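Local coordinates for protein hydrazine synthase subunit alpha (Candidatus Kuenenia stuttgartiensis, PDB 5C2V) that condenses hydroxylamine, formed in the gamma subunit, with ammonia to yield hydrazine, as the heme c-carrying alpha subunit of the anammox hydrazine synthase complex, at residues D[114-122]-D[209-218]; D[510-518]-D[573-581]. All coordinates share one frame; numbering follows the deposited sequence.

Interaction 1: residues D[114-122]-D[209-218]; sequences GLRQMTDLK and IEFPHLNTTI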
loop_
_atom_site.group_PDB
_atom_site.type_symbol
_atom_site.label_atom_id
_atom_site.label_comp_id
_atom_site.label_asym_id
_atom_site.label_seq_id
_atom_site.Cartn_x
_atom_site.Cartn_y
_atom_site.Cartn_z
ATOM N N GLY D 114 43.177 -30.041 7.617
ATOM C CA GLY D 114 42.001 -30.871 7.410
ATOM C C GLY D 114 40.975 -30.319 6.436
ATOM O O GLY D 114 39.806 -30.161 6.785
ATOM N N LEU D 115 41.407 -30.028 5.213
ATOM C CA LEU D 115 40.513 -29.478 4.197
ATOM C C LEU D 115 39.764 -30.587 3.455
ATOM O O LEU D 115 40.379 -31.465 2.850
ATOM C CB LEU D 115 41.307 -28.611 3.212
ATOM C CG LEU D 115 40.561 -27.715 2.214
ATOM C CD1 LEU D 115 40.258 -28.450 0.914
ATOM C CD2 LEU D 115 39.284 -27.162 2.830
ATOM N N ARG D 116 38.434 -30.534 3.497
ATOM C CA ARG D 116 37.596 -31.544 2.853
ATOM C C ARG D 116 36.503 -30.906 1.992
ATOM O O ARG D 116 35.929 -29.882 2.364
ATOM C CB ARG D 116 36.966 -32.464 3.905
ATOM C CG ARG D 116 36.131 -33.596 3.323
ATOM C CD ARG D 116 35.333 -34.321 4.396
ATOM N NE ARG D 116 34.418 -35.298 3.814
ATOM C CZ ARG D 116 33.467 -35.932 4.493
ATOM N NH1 ARG D 116 33.301 -35.692 5.787
ATOM N NH2 ARG D 116 32.680 -36.804 3.877
ATOM N N GLN D 117 36.215 -31.520 0.846
ATOM C CA GLN D 117 35.218 -30.999 -0.088
ATOM C C GLN D 117 33.856 -31.675 0.075
ATOM O O GLN D 117 33.716 -32.874 -0.161
ATOM C CB GLN D 117 35.702 -31.169 -1.528
ATOM C CG GLN D 117 34.763 -30.581 -2.567
ATOM C CD GLN D 117 35.247 -30.810 -3.985
ATOM O OE1 GLN D 117 36.393 -31.201 -4.207
ATOM N NE2 GLN D 117 34.372 -30.569 -4.956
ATOM N N MET D 118 32.859 -30.895 0.483
ATOM C CA MET D 118 31.518 -31.416 0.741
ATOM C C MET D 118 30.627 -31.568 -0.498
ATOM O O MET D 118 29.920 -32.567 -0.632
ATOM C CB MET D 118 30.816 -30.529 1.767
ATOM C CG MET D 118 31.604 -30.386 3.052
ATOM S SD MET D 118 32.254 -31.981 3.577
ATOM C CE MET D 118 30.759 -32.768 4.168
ATOM N N THR D 119 30.650 -30.584 -1.396
ATOM C CA THR D 119 29.716 -30.575 -2.525
ATOM C C THR D 119 30.390 -30.499 -3.894
ATOM O O THR D 119 31.258 -29.662 -4.123
ATOM C CB THR D 119 28.727 -29.393 -2.422
ATOM O OG1 THR D 119 29.451 -28.173 -2.219
ATOM C CG2 THR D 119 27.764 -29.600 -1.269
ATOM N N ASP D 120 30.008 -31.406 -4.787
ATOM C CA ASP D 120 30.404 -31.335 -6.194
ATOM C C ASP D 120 29.324 -30.738 -7.105
ATOM O O ASP D 120 29.469 -30.764 -8.328
ATOM C CB ASP D 120 30.811 -32.711 -6.718
ATOM C CG ASP D 120 31.863 -32.621 -7.811
ATOM O OD1 ASP D 120 32.601 -31.612 -7.837
ATOM O OD2 ASP D 120 31.952 -33.549 -8.641
ATOM N N LEU D 121 28.252 -30.213 -6.511
ATOM C CA LEU D 121 27.031 -29.840 -7.238
ATOM C C LEU D 121 27.284 -28.996 -8.485
ATOM O O LEU D 121 28.196 -28.171 -8.515
ATOM C CB LEU D 121 26.080 -29.068 -6.309
ATOM C CG LEU D 121 24.785 -28.521 -6.929
ATOM C CD1 LEU D 121 23.818 -29.648 -7.265
ATOM C CD2 LEU D 121 24.118 -27.470 -6.048
ATOM N N LYS D 122 26.471 -29.216 -9.515
ATOM C CA LYS D 122 26.579 -28.436 -10.733
ATOM C C LYS D 122 25.689 -27.226 -10.501
ATOM O O LYS D 122 24.464 -27.306 -10.598
ATOM C CB LYS D 122 26.109 -29.268 -11.933
ATOM C CG LYS D 122 26.442 -28.743 -13.318
ATOM C CD LYS D 122 25.770 -29.621 -14.375
ATOM C CE LYS D 122 26.016 -31.105 -14.105
ATOM N NZ LYS D 122 25.304 -31.997 -15.064
ATOM N N ILE D 209 21.002 -36.622 -4.771
ATOM C CA ILE D 209 22.216 -36.679 -5.576
ATOM C C ILE D 209 23.385 -37.166 -4.718
ATOM O O ILE D 209 23.646 -36.623 -3.642
ATOM C CB ILE D 209 22.550 -35.315 -6.198
ATOM C CG1 ILE D 209 21.352 -34.785 -6.988
ATOM C CG2 ILE D 209 23.776 -35.421 -7.093
ATOM C CD1 ILE D 209 21.519 -33.364 -7.477
ATOM N N GLU D 210 24.074 -38.200 -5.193
ATOM C CA GLU D 210 25.191 -38.782 -4.451
ATOM C C GLU D 210 26.542 -38.246 -4.913
ATOM O O GLU D 210 26.785 -38.082 -6.108
ATOM C CB GLU D 210 25.183 -40.309 -4.572
ATOM C CG GLU D 210 24.303 -41.021 -3.558
ATOM C CD GLU D 210 24.506 -42.527 -3.569
ATOM O OE1 GLU D 210 24.075 -43.180 -4.542
ATOM O OE2 GLU D 210 25.103 -43.055 -2.607
ATOM N N PHE D 211 27.417 -37.986 -3.946
ATOM C CA PHE D 211 28.793 -37.581 -4.213
ATOM C C PHE D 211 29.751 -38.607 -3.611
ATOM O O PHE D 211 30.245 -38.423 -2.495
ATOM C CB PHE D 211 29.075 -36.189 -3.645
ATOM C CG PHE D 211 28.304 -35.087 -4.316
ATOM C CD1 PHE D 211 27.921 -35.197 -5.643
ATOM C CD2 PHE D 211 27.963 -33.940 -3.618
ATOM C CE1 PHE D 211 27.211 -34.183 -6.260
ATOM C CE2 PHE D 211 27.253 -32.924 -4.230
ATOM C CZ PHE D 211 26.878 -33.046 -5.552
ATOM N N PRO D 212 30.001 -39.702 -4.349
ATOM C CA PRO D 212 30.807 -40.840 -3.893
ATOM C C PRO D 212 32.264 -40.486 -3.609
ATOM O O PRO D 212 32.810 -40.920 -2.593
ATOM C CB PRO D 212 30.721 -41.827 -5.066
ATOM C CG PRO D 212 29.539 -41.387 -5.865
ATOM C CD PRO D 212 29.495 -39.904 -5.716
ATOM N N HIS D 213 32.882 -39.709 -4.492
ATOM C CA HIS D 213 34.296 -39.383 -4.354
ATOM C C HIS D 213 34.549 -38.464 -3.160
ATOM O O HIS D 213 35.658 -38.417 -2.628
ATOM C CB HIS D 213 34.831 -38.748 -5.644
ATOM C CG HIS D 213 33.963 -37.658 -6.192
ATOM N ND1 HIS D 213 32.820 -37.911 -6.919
ATOM C CD2 HIS D 213 34.082 -36.310 -6.135
ATOM C CE1 HIS D 213 32.266 -36.766 -7.277
ATOM N NE2 HIS D 213 33.012 -35.780 -6.814
ATOM N N LEU D 214 33.518 -37.731 -2.750
ATOM C CA LEU D 214 33.608 -36.885 -1.565
ATOM C C LEU D 214 33.013 -37.552 -0.325
ATOM O O LEU D 214 33.069 -36.992 0.771
ATOM C CB LEU D 214 32.910 -35.549 -1.820
ATOM C CG LEU D 214 33.415 -34.789 -3.047
ATOM C CD1 LEU D 214 32.633 -33.502 -3.249
ATOM C CD2 LEU D 214 34.904 -34.508 -2.920
ATOM N N ASN D 215 32.456 -38.748 -0.510
ATOM C CA ASN D 215 31.762 -39.474 0.555
ATOM C C ASN D 215 30.662 -38.629 1.198
ATOM O O ASN D 215 30.559 -38.550 2.422
ATOM C CB ASN D 215 32.756 -39.948 1.623
ATOM C CG ASN D 215 32.168 -41.003 2.544
ATOM O OD1 ASN D 215 31.423 -41.882 2.109
ATOM N ND2 ASN D 215 32.494 -40.914 3.829
ATOM N N THR D 216 29.847 -37.986 0.366
ATOM C CA THR D 216 28.750 -37.153 0.860
ATOM C C THR D 216 27.481 -37.386 0.047
ATOM O O THR D 216 27.541 -37.911 -1.062
ATOM C CB THR D 216 29.104 -35.653 0.815
ATOM O OG1 THR D 216 29.432 -35.277 -0.529
ATOM C CG2 THR D 216 30.284 -35.346 1.723
ATOM N N THR D 217 26.333 -36.998 0.595
ATOM C CA THR D 217 25.075 -37.134 -0.144
ATOM C C THR D 217 24.168 -35.926 0.082
ATOM O O THR D 217 24.094 -35.408 1.191
ATOM C CB THR D 217 24.321 -38.421 0.256
ATOM O OG1 THR D 217 25.203 -39.546 0.154
ATOM C CG2 THR D 217 23.116 -38.648 -0.648
ATOM N N ILE D 218 23.484 -35.469 -0.966
ATOM C CA ILE D 218 22.593 -34.319 -0.820
ATOM C C ILE D 218 21.143 -34.623 -1.194
ATOM O O ILE D 218 20.865 -35.404 -2.110
ATOM C CB ILE D 218 23.071 -33.117 -1.663
ATOM C CG1 ILE D 218 23.251 -33.519 -3.128
ATOM C CG2 ILE D 218 24.364 -32.554 -1.105
ATOM C CD1 ILE D 218 23.651 -32.372 -4.029
#
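Phe211 lies under the chain at Asp120. The backbone N of Asp120 sits 3.2 Å above the ring plane, offset toward the rim on the side of Phe211 CE2. Asp120 CB stands over the same ring, 3.9 Å from the Phe211 centroid and 11° off its normal, in a CH-pi contact. The carboxylate goes on to His213. It meets the imidazole at its edge, with the two planes 82° apart. The bond from His213 NE2 to Asp120 OD2 is weak and bent.

Leu214 points into the other segment and crosses Gln117 obliquely. Its CB and both methyls gather round Gln117 O, and Leu214 CD1 rests on Gln117 CG at 3.7 Å. The extended Gln117 chain carries CB, CG and its amide carbon across the two leucine methyls. Its NE2 ends in a weak bond to Thr119 O.

These residues join two neighbouring blades of the six-bladed beta-propeller. Strand 116-117 is the outermost strand of one four-stranded blade. Residues 209-218 form a hairpin of the next, with a type I turn from Pro212 to Asn215 and a G1 beta bulge at Asn215 and Thr216 opposite Phe211.

At the bulge Thr216 puts OG1 between its backbone N and carbonyl carbon (chi1 58°). From there OG1 donates to Met118 O over 2.8 Å. Thr216 CG2 touches Met118 CE, and that methyl also lies over one face of the Arg116 guanidinium. Arg116 is stretched out, and its NH2 gives Leu214 O a nearly straight bond of 3.1 Å, in both the guanidinium and the carbonyl planes. The same nitrogen also bonds to Thr192 O. At the far end Leu121 CD1 packs on Ile218 CD1 at 4.2 Å, and Leu121 CB reaches Phe211 CZ.

Interaction 2: residues D[510-518]-D[573-581]; sequences YVESDGSTV and HAKALYNWW
Tyr510 and Asn579 reach toward each other, with ring and amide planes 32° apart, and Asn579 ND2 gives Tyr510 OH a weak, bent bond. Tyr510 ends strand 503-510 of the middle domain. A type I turn from Glu512 to Gly515 then leads into strand 517-522, with an Asx turn at Asp514.

Glu512 lays CG against Lys575 CB at 3.8 Å. Ser513 OG takes a bond of 2.8 Å from Lys575 NZ, at the tip of an extended lysine chain. Asp514 OD2 accepts from Lys575 N at 3.3 Å, on its syn side but tilted out of the carboxylate plane. Asp514 OD1 takes Ser516 OG on its syn side, near the plane, and Ser516 N from above it. Ser516 OG lies between its own backbone N and carbonyl carbon (chi1 61°), where it also receives Ala576 N at 3.2 Å. Ser516 CB packs on the methyls of Ala574 and Ala576.

Thr517 turns away from 573-581, its side chain about 6 Å from a heme c. Val518 CG1 meets Ala576 CB. Trp580, its NE1 hydrogen-bonded to Thr430 OG1 and its ring stacked on Trp85 of the gamma subunit, receives Val518 CG2 over its five-membered ring, 3.9 Å from the centroid and 19° off the normal.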
loop_
_atom_site.group_PDB
_atom_site.type_symbol
_atom_site.label_atom_id
_atom_site.label_comp_id
_atom_site.label_asym_id
_atom_site.label_seq_id
_atom_site.Cartn_x
_atom_site.Cartn_y
_atom_site.Cartn_z
ATOM N N TYR D 510 -12.559 -32.893 -5.483
ATOM C CA TYR D 510 -13.848 -32.448 -4.961
ATOM C C TYR D 510 -13.753 -32.003 -3.503
ATOM O O TYR D 510 -12.827 -32.379 -2.784
ATOM C CB TYR D 510 -14.904 -33.550 -5.107
ATOM C CG TYR D 510 -14.619 -34.825 -4.339
ATOM C CD1 TYR D 510 -15.033 -34.974 -3.021
ATOM C CD2 TYR D 510 -13.956 -35.886 -4.941
ATOM C CE1 TYR D 510 -14.780 -36.139 -2.319
ATOM C CE2 TYR D 510 -13.701 -37.056 -4.247
ATOM C CZ TYR D 510 -14.115 -37.177 -2.937
ATOM O OH TYR D 510 -13.863 -38.337 -2.243
ATOM N N VAL D 511 -14.717 -31.190 -3.083
ATOM C CA VAL D 511 -14.774 -30.696 -1.712
ATOM C C VAL D 511 -16.055 -31.169 -1.028
ATOM O O VAL D 511 -17.138 -31.103 -1.609
ATOM C CB VAL D 511 -14.697 -29.153 -1.666
ATOM C CG1 VAL D 511 -14.929 -28.639 -0.253
ATOM C CG2 VAL D 511 -13.354 -28.674 -2.190
ATOM N N GLU D 512 -15.923 -31.647 0.207
ATOM C CA GLU D 512 -17.065 -32.141 0.969
ATOM C C GLU D 512 -18.030 -31.012 1.316
ATOM O O GLU D 512 -17.663 -29.837 1.287
ATOM C CB GLU D 512 -16.597 -32.842 2.247
ATOM C CG GLU D 512 -15.707 -34.054 2.012
ATOM C CD GLU D 512 -16.465 -35.243 1.453
ATOM O OE1 GLU D 512 -15.811 -36.190 0.968
ATOM O OE2 GLU D 512 -17.713 -35.237 1.505
ATOM N N SER D 513 -19.264 -31.381 1.642
ATOM C CA SER D 513 -20.321 -30.415 1.928
ATOM C C SER D 513 -20.002 -29.511 3.119
ATOM O O SER D 513 -20.574 -28.431 3.251
ATOM C CB SER D 513 -21.644 -31.143 2.179
ATOM O OG SER D 513 -21.583 -31.922 3.361
ATOM N N ASP D 514 -19.093 -29.953 3.984
ATOM C CA ASP D 514 -18.718 -29.167 5.155
ATOM C C ASP D 514 -17.491 -28.299 4.880
ATOM O O ASP D 514 -17.006 -27.599 5.769
ATOM C CB ASP D 514 -18.462 -30.080 6.358
ATOM C CG ASP D 514 -17.243 -30.962 6.175
ATOM O OD1 ASP D 514 -16.919 -31.304 5.019
ATOM O OD2 ASP D 514 -16.609 -31.317 7.192
ATOM N N GLY D 515 -16.994 -28.354 3.649
ATOM C CA GLY D 515 -15.870 -27.527 3.244
ATOM C C GLY D 515 -14.524 -28.207 3.399
ATOM O O GLY D 515 -13.480 -27.586 3.193
ATOM N N SER D 516 -14.545 -29.485 3.760
ATOM C CA SER D 516 -13.315 -30.247 3.945
ATOM C C SER D 516 -12.895 -30.948 2.660
ATOM O O SER D 516 -13.736 -31.454 1.917
ATOM C CB SER D 516 -13.482 -31.272 5.070
ATOM O OG SER D 516 -14.505 -32.203 4.766
ATOM N N THR D 517 -11.594 -30.973 2.396
ATOM C CA THR D 517 -11.078 -31.665 1.221
ATOM C C THR D 517 -9.730 -32.314 1.516
ATOM O O THR D 517 -8.969 -31.835 2.353
ATOM C CB THR D 517 -10.938 -30.712 0.014
ATOM O OG1 THR D 517 -10.585 -31.463 -1.154
ATOM C CG2 THR D 517 -9.876 -29.654 0.276
ATOM N N VAL D 518 -9.450 -33.417 0.832
ATOM C CA VAL D 518 -8.187 -34.126 0.993
ATOM C C VAL D 518 -7.809 -34.792 -0.325
ATOM O O VAL D 518 -8.680 -35.262 -1.059
ATOM C CB VAL D 518 -8.269 -35.182 2.126
ATOM C CG1 VAL D 518 -9.384 -36.183 1.852
ATOM C CG2 VAL D 518 -6.934 -35.894 2.307
ATOM N N HIS D 573 -14.301 -31.333 13.197
ATOM C CA HIS D 573 -14.519 -32.725 12.848
ATOM C C HIS D 573 -14.938 -32.766 11.386
ATOM O O HIS D 573 -16.053 -32.381 11.036
ATOM C CB HIS D 573 -15.575 -33.344 13.761
ATOM C CG HIS D 573 -15.724 -34.825 13.611
ATOM N ND1 HIS D 573 -16.623 -35.559 14.352
ATOM C CD2 HIS D 573 -15.086 -35.712 12.807
ATOM C CE1 HIS D 573 -16.537 -36.833 14.013
ATOM N NE2 HIS D 573 -15.613 -36.952 13.077
ATOM N N ALA D 574 -14.036 -33.246 10.536
ATOM C CA ALA D 574 -14.191 -33.093 9.096
ATOM C C ALA D 574 -14.510 -34.409 8.402
ATOM O O ALA D 574 -14.058 -35.472 8.824
ATOM C CB ALA D 574 -12.932 -32.478 8.501
ATOM N N LYS D 575 -15.288 -34.321 7.329
ATOM C CA LYS D 575 -15.645 -35.491 6.539
ATOM C C LYS D 575 -14.437 -36.051 5.798
ATOM O O LYS D 575 -14.348 -37.255 5.559
ATOM C CB LYS D 575 -16.752 -35.147 5.539
ATOM C CG LYS D 575 -18.094 -34.812 6.168
ATOM C CD LYS D 575 -19.175 -34.703 5.102
ATOM C CE LYS D 575 -20.540 -34.433 5.713
ATOM N NZ LYS D 575 -21.611 -34.426 4.678
ATOM N N ALA D 576 -13.510 -35.169 5.437
ATOM C CA ALA D 576 -12.333 -35.556 4.665
ATOM C C ALA D 576 -11.403 -36.467 5.460
ATOM O O ALA D 576 -10.674 -37.275 4.884
ATOM C CB ALA D 576 -11.582 -34.320 4.197
ATOM N N LEU D 577 -11.440 -36.332 6.783
ATOM C CA LEU D 577 -10.601 -37.129 7.674
ATOM C C LEU D 577 -10.827 -38.626 7.481
ATOM O O LEU D 577 -9.923 -39.433 7.697
ATOM C CB LEU D 577 -10.867 -36.746 9.133
ATOM C CG LEU D 577 -10.036 -37.446 10.210
ATOM C CD1 LEU D 577 -8.555 -37.156 10.026
ATOM C CD2 LEU D 577 -10.498 -37.029 11.598
ATOM N N TYR D 578 -12.037 -38.990 7.069
ATOM C CA TYR D 578 -12.394 -40.391 6.889
ATOM C C TYR D 578 -12.165 -40.862 5.456
ATOM O O TYR D 578 -12.314 -42.045 5.153
ATOM C CB TYR D 578 -13.851 -40.616 7.298
ATOM C CG TYR D 578 -14.110 -40.315 8.758
ATOM C CD1 TYR D 578 -14.406 -39.026 9.181
ATOM C CD2 TYR D 578 -14.045 -41.318 9.715
ATOM C CE1 TYR D 578 -14.634 -38.746 10.516
ATOM C CE2 TYR D 578 -14.273 -41.050 11.050
ATOM C CZ TYR D 578 -14.568 -39.762 11.446
ATOM O OH TYR D 578 -14.796 -39.491 12.776
ATOM N N ASN D 579 -11.804 -39.936 4.575
ATOM C CA ASN D 579 -11.458 -40.290 3.202
ATOM C C ASN D 579 -9.947 -40.405 3.008
ATOM O O ASN D 579 -9.477 -40.645 1.895
ATOM C CB ASN D 579 -12.034 -39.265 2.222
ATOM C CG ASN D 579 -12.181 -39.818 0.814
ATOM O OD1 ASN D 579 -12.150 -41.031 0.606
ATOM N ND2 ASN D 579 -12.346 -38.929 -0.160
ATOM N N TRP D 580 -9.188 -40.243 4.088
ATOM C CA TRP D 580 -7.735 -40.116 3.981
ATOM C C TRP D 580 -7.005 -41.464 3.967
ATOM O O TRP D 580 -6.544 -41.907 2.915
ATOM C CB TRP D 580 -7.216 -39.257 5.135
ATOM C CG TRP D 580 -5.870 -38.646 4.906
ATOM C CD1 TRP D 580 -5.087 -38.763 3.794
ATOM C CD2 TRP D 580 -5.155 -37.801 5.813
ATOM N NE1 TRP D 580 -3.923 -38.050 3.958
ATOM C CE2 TRP D 580 -3.941 -37.449 5.190
ATOM C CE3 TRP D 580 -5.421 -37.310 7.095
ATOM C CZ2 TRP D 580 -2.996 -36.632 5.805
ATOM C CZ3 TRP D 580 -4.483 -36.500 7.704
ATOM C CH2 TRP D 580 -3.285 -36.168 7.059
ATOM N N TRP D 581 -6.880 -42.110 5.126
ATOM C CA TRP D 581 -6.356 -43.472 5.170
ATOM C C TRP D 581 -7.253 -44.366 6.027
ATOM O O TRP D 581 -7.194 -44.311 7.257
ATOM C CB TRP D 581 -4.921 -43.436 5.721
ATOM C CG TRP D 581 -4.262 -44.764 5.955
ATOM C CD1 TRP D 581 -4.511 -45.931 5.302
ATOM C CD2 TRP D 581 -3.233 -45.052 6.914
ATOM N NE1 TRP D 581 -3.705 -46.931 5.794
ATOM C CE2 TRP D 581 -2.913 -46.417 6.784
ATOM C CE3 TRP D 581 -2.552 -44.286 7.866
ATOM C CZ2 TRP D 581 -1.942 -47.035 7.573
ATOM C CZ3 TRP D 581 -1.592 -44.903 8.652
ATOM C CH2 TRP D 581 -1.296 -46.263 8.499
#

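Interaction 1 lies in the propeller, and interaction 2 involves the middle domain; they share no strand. Their centres are 44 Å apart, and their nearest atoms are about 25 Å apart. Interaction 1 joins two propeller blades and is only partly buried; no other chain touches it. Interaction 2 is the more buried of the two. It ties a turn of the middle domain to a loop that the beta and gamma subunits also contact, and one of its strands runs near a heme. Both set an aliphatic carbon over an aromatic face. The polar chemistry differs: 114-122 with 209-218 uses mainly side-chain donors to backbone carbonyls, whereas 510-518 offers side-chain oxygens to backbone NH groups, a lysine and, weakly, an asparagine amide of 573-581.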